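PDB 3E0R: C3-degrading proteinase (CppA protein) from Streptococcus pneumoniae, which probably cleaves the complement protein C3, although its two halves belong to the glyoxalase clan. Local coordinates for residues R11-L16 with K54-E59; L32-L37 with L44-Q49; L196-F201 with N236-F241. All coordinates share one frame; numbering follows the deposited sequence.

Interaction 1 (R11-L16 with K54-E59); sequences RIIPTL and KLVLEE
The pyrrolidine ring of P14, the flattest side-chain group here, meets the partner strand through CG and CD. CG touches L55 CD1 (3.8 Å), the two side chains crossing at about a right angle, and CD lies 3.4 Å from K54 O. Proline has no N-H to offer here; instead a water donates to both K54 O and I12 O, bridging the strands where K54 and L55 form a classic beta bulge against L46. Beyond the bulge the parallel strands zip from P14 to E58 through three backbone bonds: V56 N to P14 O (3.0 Å), L16 N to V56 O and E58 N to L16 O. On one side of the sheet, I13 CG2 packs on V56 CG2 (3.9 Å). T15 carries its CG2 anti to the backbone N, beside its own carbonyl carbon, and this methyl rests on E58 CB at 3.5 Å; T15 OG1 faces V56 CB instead. On the side of L16 and L57, L57 CD2 reaches L16 CB (4.0 Å), and Y28 of helix 21-31 covers L16, L55 and L57. K54 NZ binds F151 O and D48. Strands 9-18 and 53-59 are the first and last strands of a beta-alpha-beta-beta-beta unit, and their parallel pairing is characteristic of the glyoxalase-type module.

Interaction 2 (L32-L37 with L44-Q49); sequences LGMKAL and LSLGDQ
L37 packs against the backbone of G47, its CD1 3.7 Å from both G47 N and L46 C. G47 has no side chain, and a beta carbon there would come too close to L37 CD1, at about 2.8 Å. The torsion of L37 sets CG anti to its carbonyl carbon (chi1 -53°), where it touches S45 O and G47 N. Its CB also touches S45 OG (3.8 Å), a hydroxyl hydrogen-bonded to E53. In this closely packed part L37 N binds S45 O at 2.8 Å with a nearly straight N-H...O of 175°, while K35 and G47 exchange two bonds, K35 N to G47 O and G47 N to K35 O. K35-G47 is thus a hydrogen-bonded pair and A36-L46 a non-hydrogen-bonded one of the antiparallel hairpin 35-39/43-47, whose first strand is an outermost strand of the eight-stranded sheet. On the side of A36 and L46 the contacts are sparser: A36 CB meets L44 CD1 (3.8 Å), and the selenium of selenomethionine M34 lies 4.2 Å from L46 CB, with Y28 and I29 of helix 21-31 on L46. The buried D48 points its carboxylate away, to T50 and the backbone N of F151. Toward solvent lie the exposed K35 and Q49. K35 is extended as far as CE, then bent; its CD passes 3.2 Å from D48 O and, farther out, lies 4.2 Å from Q49 OE1.

Interaction 3 (L196-F201 with N236-F241); sequences LSMLKF and NVELWF
F201 and F241, paired residues on neighbouring parallel strands, lay their rings in an offset stack, the centroids 4.8 Å apart and the planes 14° from parallel. F201 CD2 sits above one face of the F241 ring toward its rim, while the edge of the F201 ring receives W240 O and L239 CD2. A second aromatic cluster occupies the opposite side of the sheet. K200 and W240 point the same way; chi3 of -92° brings the lysine CE over the five-membered ring, and the nearly eclipsed chi4 sets NZ there in a cation-pi contact, 3.0 Å from the ring centroid and 9° off the normal. So short a distance, with such a chi4, suggests a strained or loosely defined lysine end. NZ and W240 NE1 are both donors and do not bond; NE1 instead serves E242, and F228 stacks with the indole. The selenium of selenomethionine M198 approaches the six-membered ring obliquely as a Met-aromatic contact, and its CE packs on W240 CB (3.8 Å). Apolar contacts fill the side of L199: its CD1 touches V237 CG1 and L239 CD2, both at 4.0 Å. M155 and L157 of strand 151-159, in the other sheet, pack on L199 and L196. Backbone bonds follow in parallel register: E238 N to S197 O, L199 N to E238 O, W240 N to L199 O (2.9 Å) and F201 N to W240 O. S197 and M198 form a classic beta bulge against T15. Strands 196-203 and 238-243 open and close a beta-alpha-beta-beta-beta unit, and their parallel pairing is consistent with another module of glyoxalase type.

In the fold
All three contacts belong to one eight-stranded sheet. Interactions 1 and 3 join equivalent strands, the first and fourth of two modules, and their centres lie 9 Å apart: strands 9-18 and 196-203 run antiparallel side by side, I13 O bonding K200 N and T15 N bonding M198 O. Interaction 1 is the most central and is mainly aliphatic, with a bridging water; interaction 3, partly buried, adds aromatic and cation-pi contacts. Interaction 2 is nested in the loop closed by interaction 1 and lies at the sheet's margin, with exposed polar chains. L55 O to L46 N and the K54-D48 salt bridge tie it to interaction 1, while about 9 Å separates its nearest atoms from interaction 3.

Interaction 1 (R11-L16 with K54-E59)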
loop_
_atom_site.group_PDB
_atom_site.type_symbol
_atom_site.label_atom_id
_atom_site.label_comp_id
_atom_site.label_asym_id
_atom_site.label_seq_id
_atom_site.Cartn_x
_atom_site.Cartn_y
_atom_site.Cartn_z
ATOM N N ARG A 11 -9.864 7.142 5.026
ATOM C CA ARG A 11 -8.592 6.717 4.489
ATOM C C ARG A 11 -8.411 5.201 4.581
ATOM O O ARG A 11 -8.849 4.588 5.512
ATOM C CB ARG A 11 -7.472 7.401 5.253
ATOM C CG ARG A 11 -6.102 7.319 4.548
ATOM C CD ARG A 11 -5.176 8.490 5.001
ATOM N NE ARG A 11 -4.623 8.249 6.321
ATOM C CZ ARG A 11 -4.999 8.856 7.465
ATOM N NH1 ARG A 11 -4.373 8.496 8.594
ATOM N NH2 ARG A 11 -5.942 9.806 7.508
ATOM N N ILE A 12 -7.744 4.612 3.588
ATOM C CA ILE A 12 -7.378 3.192 3.591
ATOM C C ILE A 12 -5.871 3.073 3.728
ATOM O O ILE A 12 -5.097 3.699 2.947
ATOM C CB ILE A 12 -7.896 2.443 2.331
ATOM C CG1 ILE A 12 -9.393 2.772 2.086
ATOM C CG2 ILE A 12 -7.692 0.909 2.485
ATOM C CD1 ILE A 12 -9.996 2.123 0.834
ATOM N N ILE A 13 -5.439 2.320 4.758
ATOM C CA ILE A 13 -4.008 2.053 5.012
ATOM C C ILE A 13 -3.671 0.531 4.859
ATOM O O ILE A 13 -4.142 -0.316 5.638
ATOM C CB ILE A 13 -3.558 2.571 6.376
ATOM C CG1 ILE A 13 -3.930 4.060 6.545
ATOM C CG2 ILE A 13 -2.063 2.451 6.577
ATOM C CD1 ILE A 13 -4.410 4.372 7.916
ATOM N N PRO A 14 -2.874 0.199 3.821
ATOM C CA PRO A 14 -2.371 -1.146 3.619
ATOM C C PRO A 14 -1.225 -1.434 4.575
ATOM O O PRO A 14 -0.524 -0.499 5.008
ATOM C CB PRO A 14 -1.877 -1.123 2.199
ATOM C CG PRO A 14 -1.516 0.355 1.963
ATOM C CD PRO A 14 -2.403 1.161 2.791
ATOM N N THR A 15 -1.157 -2.705 4.997
ATOM C CA THR A 15 -0.041 -3.281 5.727
ATOM C C THR A 15 0.543 -4.323 4.804
ATOM O O THR A 15 -0.154 -5.263 4.382
ATOM C CB THR A 15 -0.435 -3.999 7.065
ATOM O OG1 THR A 15 -1.011 -3.047 7.987
ATOM C CG2 THR A 15 0.816 -4.728 7.690
ATOM N N LEU A 16 1.828 -4.126 4.492
ATOM C CA LEU A 16 2.648 -5.083 3.768
ATOM C C LEU A 16 3.579 -5.773 4.764
ATOM O O LEU A 16 4.215 -5.124 5.607
ATOM C CB LEU A 16 3.455 -4.374 2.667
ATOM C CG LEU A 16 2.642 -3.572 1.624
ATOM C CD1 LEU A 16 3.585 -2.980 0.544
ATOM C CD2 LEU A 16 1.508 -4.418 0.927
ATOM N N LYS A 54 0.031 6.424 6.260
ATOM C CA LYS A 54 -0.471 6.012 4.951
ATOM C C LYS A 54 -0.089 4.576 4.525
ATOM O O LYS A 54 -0.726 4.009 3.677
ATOM C CB LYS A 54 -0.058 7.085 3.912
ATOM C CG LYS A 54 -0.481 8.475 4.407
ATOM C CD LYS A 54 -0.651 9.477 3.380
ATOM C CE LYS A 54 -1.219 10.805 3.974
ATOM N NZ LYS A 54 -1.001 11.954 3.051
ATOM N N LEU A 55 0.958 4.023 5.123
ATOM C CA LEU A 55 1.458 2.685 4.829
ATOM C C LEU A 55 2.043 2.123 6.105
ATOM O O LEU A 55 2.609 2.859 6.912
ATOM C CB LEU A 55 2.527 2.731 3.732
ATOM C CG LEU A 55 3.147 1.365 3.344
ATOM C CD1 LEU A 55 2.143 0.359 2.799
ATOM C CD2 LEU A 55 4.266 1.600 2.368
ATOM N N VAL A 56 1.862 0.829 6.326
ATOM C CA VAL A 56 2.416 0.155 7.503
ATOM C C VAL A 56 3.175 -1.057 6.985
ATOM O O VAL A 56 2.639 -1.798 6.184
ATOM C CB VAL A 56 1.295 -0.253 8.544
ATOM C CG1 VAL A 56 1.870 -1.105 9.689
ATOM C CG2 VAL A 56 0.593 0.982 9.103
ATOM N N LEU A 57 4.450 -1.199 7.386
ATOM C CA LEU A 57 5.206 -2.451 7.190
ATOM C C LEU A 57 5.197 -3.286 8.430
ATOM O O LEU A 57 5.405 -2.782 9.535
ATOM C CB LEU A 57 6.659 -2.204 6.832
ATOM C CG LEU A 57 6.910 -1.363 5.589
ATOM C CD1 LEU A 57 8.379 -1.395 5.385
ATOM C CD2 LEU A 57 6.080 -1.820 4.328
ATOM N N GLU A 58 5.009 -4.576 8.245
ATOM C CA GLU A 58 4.925 -5.497 9.356
ATOM C C GLU A 58 5.920 -6.643 9.225
ATOM O O GLU A 58 5.892 -7.402 8.254
ATOM C CB GLU A 58 3.520 -6.055 9.378
ATOM C CG GLU A 58 3.309 -7.053 10.403
ATOM C CD GLU A 58 2.058 -6.770 11.176
ATOM O OE1 GLU A 58 1.908 -5.623 11.698
ATOM O OE2 GLU A 58 1.234 -7.705 11.271
ATOM N N GLU A 59 6.761 -6.799 10.230
ATOM C CA GLU A 59 7.844 -7.789 10.174
ATOM C C GLU A 59 7.370 -9.227 10.381
ATOM O O GLU A 59 6.664 -9.519 11.317
ATOM C CB GLU A 59 8.972 -7.429 11.165
ATOM C CG GLU A 59 10.248 -6.997 10.420
ATOM C CD GLU A 59 11.451 -6.864 11.352
ATOM O OE1 GLU A 59 12.546 -7.416 11.032
ATOM O OE2 GLU A 59 11.304 -6.196 12.406
HETATM O O HOH W 1 -3.094 5.390 2.809
#

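Interaction 2 (L32-L37 with L44-Q49)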
loop_
_atom_site.group_PDB
_atom_site.type_symbol
_atom_site.label_atom_id
_atom_site.label_comp_id
_atom_site.label_asym_id
_atom_site.label_seq_id
_atom_site.Cartn_x
_atom_site.Cartn_y
_atom_site.Cartn_z
ATOM N N LEU A 32 12.594 6.115 -1.230
ATOM C CA LEU A 32 11.354 6.723 -1.711
ATOM C C LEU A 32 10.983 8.064 -1.096
ATOM O O LEU A 32 10.206 8.798 -1.678
ATOM C CB LEU A 32 10.179 5.730 -1.614
ATOM C CG LEU A 32 10.278 4.489 -2.548
ATOM C CD1 LEU A 32 8.977 3.641 -2.465
ATOM C CD2 LEU A 32 10.668 4.876 -3.979
ATOM N N GLY A 33 11.532 8.396 0.059
ATOM C CA GLY A 33 11.276 9.691 0.685
ATOM C C GLY A 33 10.147 9.747 1.702
ATOM O O GLY A 33 9.719 10.835 2.078
HETATM N N MSE A 34 9.659 8.590 2.147
HETATM C CA MSE A 34 8.656 8.527 3.240
HETATM C C MSE A 34 9.239 8.785 4.651
HETATM O O MSE A 34 10.403 8.574 4.926
HETATM C CB MSE A 34 7.939 7.167 3.239
HETATM C CG MSE A 34 7.325 6.808 1.875
HETATM SE SE MSE A 34 6.128 5.283 1.964
HETATM C CE MSE A 34 5.641 5.073 0.048
ATOM N N LYS A 35 8.368 9.204 5.541
ATOM C CA LYS A 35 8.651 9.522 6.905
ATOM C C LYS A 35 8.173 8.414 7.891
ATOM O O LYS A 35 7.061 7.913 7.794
ATOM C CB LYS A 35 7.917 10.828 7.202
ATOM C CG LYS A 35 8.240 11.464 8.534
ATOM C CD LYS A 35 7.445 12.766 8.733
ATOM C CE LYS A 35 7.718 13.439 10.117
ATOM N NZ LYS A 35 9.163 13.609 10.416
ATOM N N ALA A 36 9.025 8.066 8.857
ATOM C CA ALA A 36 8.708 7.091 9.883
ATOM C C ALA A 36 7.933 7.864 10.886
ATOM O O ALA A 36 8.428 8.891 11.388
ATOM C CB ALA A 36 10.004 6.533 10.540
ATOM N N LEU A 37 6.735 7.405 11.186
ATOM C CA LEU A 37 5.884 8.126 12.075
ATOM C C LEU A 37 5.982 7.562 13.485
ATOM O O LEU A 37 6.072 8.269 14.462
ATOM C CB LEU A 37 4.463 8.035 11.546
ATOM C CG LEU A 37 4.253 8.448 10.094
ATOM C CD1 LEU A 37 2.849 8.194 9.776
ATOM C CD2 LEU A 37 4.625 9.897 9.871
ATOM N N LEU A 44 6.637 -0.600 11.413
ATOM C CA LEU A 44 6.966 0.691 10.964
ATOM C C LEU A 44 5.697 1.359 10.347
ATOM O O LEU A 44 5.023 0.848 9.402
ATOM C CB LEU A 44 8.126 0.522 9.986
ATOM C CG LEU A 44 8.667 1.757 9.277
ATOM C CD1 LEU A 44 9.203 2.812 10.249
ATOM C CD2 LEU A 44 9.706 1.291 8.260
ATOM N N SER A 45 5.376 2.496 10.934
ATOM C CA SER A 45 4.281 3.333 10.518
ATOM C C SER A 45 4.900 4.333 9.590
ATOM O O SER A 45 5.740 5.068 10.022
ATOM C CB SER A 45 3.675 4.049 11.757
ATOM O OG SER A 45 2.500 4.774 11.451
ATOM N N LEU A 46 4.507 4.325 8.304
ATOM C CA LEU A 46 5.014 5.265 7.303
ATOM C C LEU A 46 3.937 6.261 6.814
ATOM O O LEU A 46 2.767 5.937 6.672
ATOM C CB LEU A 46 5.622 4.530 6.081
ATOM C CG LEU A 46 6.738 3.495 6.350
ATOM C CD1 LEU A 46 6.767 2.471 5.213
ATOM C CD2 LEU A 46 8.083 4.254 6.534
ATOM N N GLY A 47 4.397 7.472 6.511
ATOM C CA GLY A 47 3.540 8.539 6.022
ATOM C C GLY A 47 4.396 9.636 5.407
ATOM O O GLY A 47 5.422 9.349 4.887
ATOM N N ASP A 48 3.942 10.880 5.486
ATOM C CA ASP A 48 4.621 12.032 4.861
ATOM C C ASP A 48 4.703 13.162 5.882
ATOM O O ASP A 48 4.690 12.910 7.104
ATOM C CB ASP A 48 3.928 12.435 3.514
ATOM C CG ASP A 48 2.430 12.791 3.678
ATOM O OD1 ASP A 48 2.042 13.175 4.792
ATOM O OD2 ASP A 48 1.651 12.671 2.703
ATOM N N GLN A 49 4.808 14.400 5.429
ATOM C CA GLN A 49 5.001 15.495 6.357
ATOM C C GLN A 49 3.720 15.973 6.911
ATOM O O GLN A 49 3.743 16.827 7.746
ATOM C CB GLN A 49 5.634 16.712 5.743
ATOM C CG GLN A 49 6.520 16.451 4.618
ATOM C CD GLN A 49 7.974 16.477 4.990
ATOM O OE1 GLN A 49 8.368 15.932 6.065
ATOM N NE2 GLN A 49 8.808 17.065 4.085
#

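Interaction 3 (L196-F201 with N236-F241)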
loop_
_atom_site.group_PDB
_atom_site.type_symbol
_atom_site.label_atom_id
_atom_site.label_comp_id
_atom_site.label_asym_id
_atom_site.label_seq_id
_atom_site.Cartn_x
_atom_site.Cartn_y
_atom_site.Cartn_z
ATOM N N LEU A 196 0.583 -8.192 1.023
ATOM C CA LEU A 196 -0.476 -7.444 1.681
ATOM C C LEU A 196 -1.286 -8.345 2.669
ATOM O O LEU A 196 -1.874 -9.359 2.253
ATOM C CB LEU A 196 -1.431 -6.829 0.609
ATOM C CG LEU A 196 -2.690 -6.093 1.125
ATOM C CD1 LEU A 196 -2.356 -4.663 1.721
ATOM C CD2 LEU A 196 -3.738 -6.048 0.021
ATOM N N SER A 197 -1.303 -7.962 3.948
ATOM C CA SER A 197 -1.891 -8.777 4.985
ATOM C C SER A 197 -3.061 -8.123 5.688
ATOM O O SER A 197 -3.899 -8.819 6.242
ATOM C CB SER A 197 -0.860 -9.131 6.021
ATOM O OG SER A 197 -0.359 -7.984 6.676
HETATM N N MSE A 198 -3.109 -6.792 5.654
HETATM C CA MSE A 198 -4.220 -6.050 6.192
HETATM C C MSE A 198 -4.515 -4.772 5.428
HETATM O O MSE A 198 -3.639 -4.096 4.959
HETATM C CB MSE A 198 -3.918 -5.732 7.642
HETATM C CG MSE A 198 -4.987 -4.920 8.347
HETATM SE SE MSE A 198 -4.612 -4.942 10.248
HETATM C CE MSE A 198 -4.550 -3.018 10.533
ATOM N N LEU A 199 -5.786 -4.440 5.336
ATOM C CA LEU A 199 -6.247 -3.095 4.955
ATOM C C LEU A 199 -6.911 -2.485 6.194
ATOM O O LEU A 199 -7.756 -3.124 6.802
ATOM C CB LEU A 199 -7.231 -3.209 3.796
ATOM C CG LEU A 199 -6.568 -3.720 2.509
ATOM C CD1 LEU A 199 -7.514 -4.362 1.517
ATOM C CD2 LEU A 199 -5.841 -2.559 1.852
ATOM N N LYS A 200 -6.489 -1.298 6.612
ATOM C CA LYS A 200 -7.173 -0.596 7.683
ATOM C C LYS A 200 -8.038 0.529 7.137
ATOM O O LYS A 200 -7.583 1.321 6.332
ATOM C CB LYS A 200 -6.175 -0.028 8.669
ATOM C CG LYS A 200 -6.833 0.560 9.871
ATOM C CD LYS A 200 -6.038 1.540 10.603
ATOM C CE LYS A 200 -5.253 0.903 11.689
ATOM N NZ LYS A 200 -5.558 -0.529 11.829
ATOM N N PHE A 201 -9.297 0.579 7.560
ATOM C CA PHE A 201 -10.231 1.593 7.128
ATOM C C PHE A 201 -10.508 2.548 8.279
ATOM O O PHE A 201 -11.049 2.151 9.322
ATOM C CB PHE A 201 -11.533 0.946 6.639
ATOM C CG PHE A 201 -11.313 -0.084 5.588
ATOM C CD1 PHE A 201 -11.534 0.203 4.264
ATOM C CD2 PHE A 201 -10.900 -1.358 5.928
ATOM C CE1 PHE A 201 -11.309 -0.747 3.299
ATOM C CE2 PHE A 201 -10.701 -2.298 4.994
ATOM C CZ PHE A 201 -10.876 -1.983 3.653
ATOM N N ASN A 236 -8.367 -13.755 2.540
ATOM C CA ASN A 236 -7.620 -13.778 3.798
ATOM C C ASN A 236 -6.763 -12.543 4.196
ATOM O O ASN A 236 -6.037 -12.589 5.168
ATOM C CB ASN A 236 -6.870 -15.115 3.966
ATOM C CG ASN A 236 -7.831 -16.272 4.147
ATOM O OD1 ASN A 236 -8.790 -16.153 4.906
ATOM N ND2 ASN A 236 -7.660 -17.334 3.365
ATOM N N VAL A 237 -6.926 -11.434 3.488
ATOM C CA VAL A 237 -6.517 -10.105 3.965
ATOM C C VAL A 237 -7.496 -9.640 5.093
ATOM O O VAL A 237 -8.733 -9.591 4.944
ATOM C CB VAL A 237 -6.438 -9.093 2.787
ATOM C CG1 VAL A 237 -6.066 -7.664 3.238
ATOM C CG2 VAL A 237 -5.421 -9.609 1.682
ATOM N N GLU A 238 -6.924 -9.339 6.231
ATOM C CA GLU A 238 -7.622 -8.714 7.312
ATOM C C GLU A 238 -8.136 -7.319 7.003
ATOM O O GLU A 238 -7.456 -6.520 6.368
ATOM C CB GLU A 238 -6.690 -8.669 8.533
ATOM C CG GLU A 238 -6.462 -10.080 9.091
ATOM C CD GLU A 238 -5.634 -10.065 10.344
ATOM O OE1 GLU A 238 -5.134 -8.958 10.655
ATOM O OE2 GLU A 238 -5.483 -11.141 10.998
ATOM N N LEU A 239 -9.341 -7.023 7.481
ATOM C CA LEU A 239 -10.033 -5.741 7.195
ATOM C C LEU A 239 -10.363 -5.120 8.516
ATOM O O LEU A 239 -11.248 -5.592 9.207
ATOM C CB LEU A 239 -11.302 -5.967 6.361
ATOM C CG LEU A 239 -11.110 -6.732 5.039
ATOM C CD1 LEU A 239 -12.464 -7.125 4.492
ATOM C CD2 LEU A 239 -10.203 -5.974 4.013
ATOM N N TRP A 240 -9.624 -4.074 8.875
ATOM C CA TRP A 240 -9.753 -3.438 10.177
ATOM C C TRP A 240 -10.460 -2.096 9.984
ATOM O O TRP A 240 -10.053 -1.265 9.154
ATOM C CB TRP A 240 -8.362 -3.309 10.771
ATOM C CG TRP A 240 -8.143 -2.546 12.110
ATOM C CD1 TRP A 240 -8.499 -1.238 12.399
ATOM C CD2 TRP A 240 -7.388 -3.014 13.254
ATOM N NE1 TRP A 240 -8.005 -0.877 13.638
ATOM C CE2 TRP A 240 -7.333 -1.945 14.186
ATOM C CE3 TRP A 240 -6.710 -4.215 13.547
ATOM C CZ2 TRP A 240 -6.661 -2.046 15.423
ATOM C CZ3 TRP A 240 -6.050 -4.345 14.788
ATOM C CH2 TRP A 240 -6.041 -3.250 15.722
ATOM N N PHE A 241 -11.521 -1.887 10.776
ATOM C CA PHE A 241 -12.259 -0.619 10.788
ATOM C C PHE A 241 -12.199 0.061 12.170
ATOM O O PHE A 241 -12.448 -0.583 13.202
ATOM C CB PHE A 241 -13.741 -0.850 10.426
ATOM C CG PHE A 241 -13.968 -1.608 9.152
ATOM C CD1 PHE A 241 -14.390 -0.970 8.024
ATOM C CD2 PHE A 241 -13.820 -2.973 9.100
ATOM C CE1 PHE A 241 -14.608 -1.677 6.849
ATOM C CE2 PHE A 241 -14.049 -3.693 7.921
ATOM C CZ PHE A 241 -14.421 -3.047 6.810
#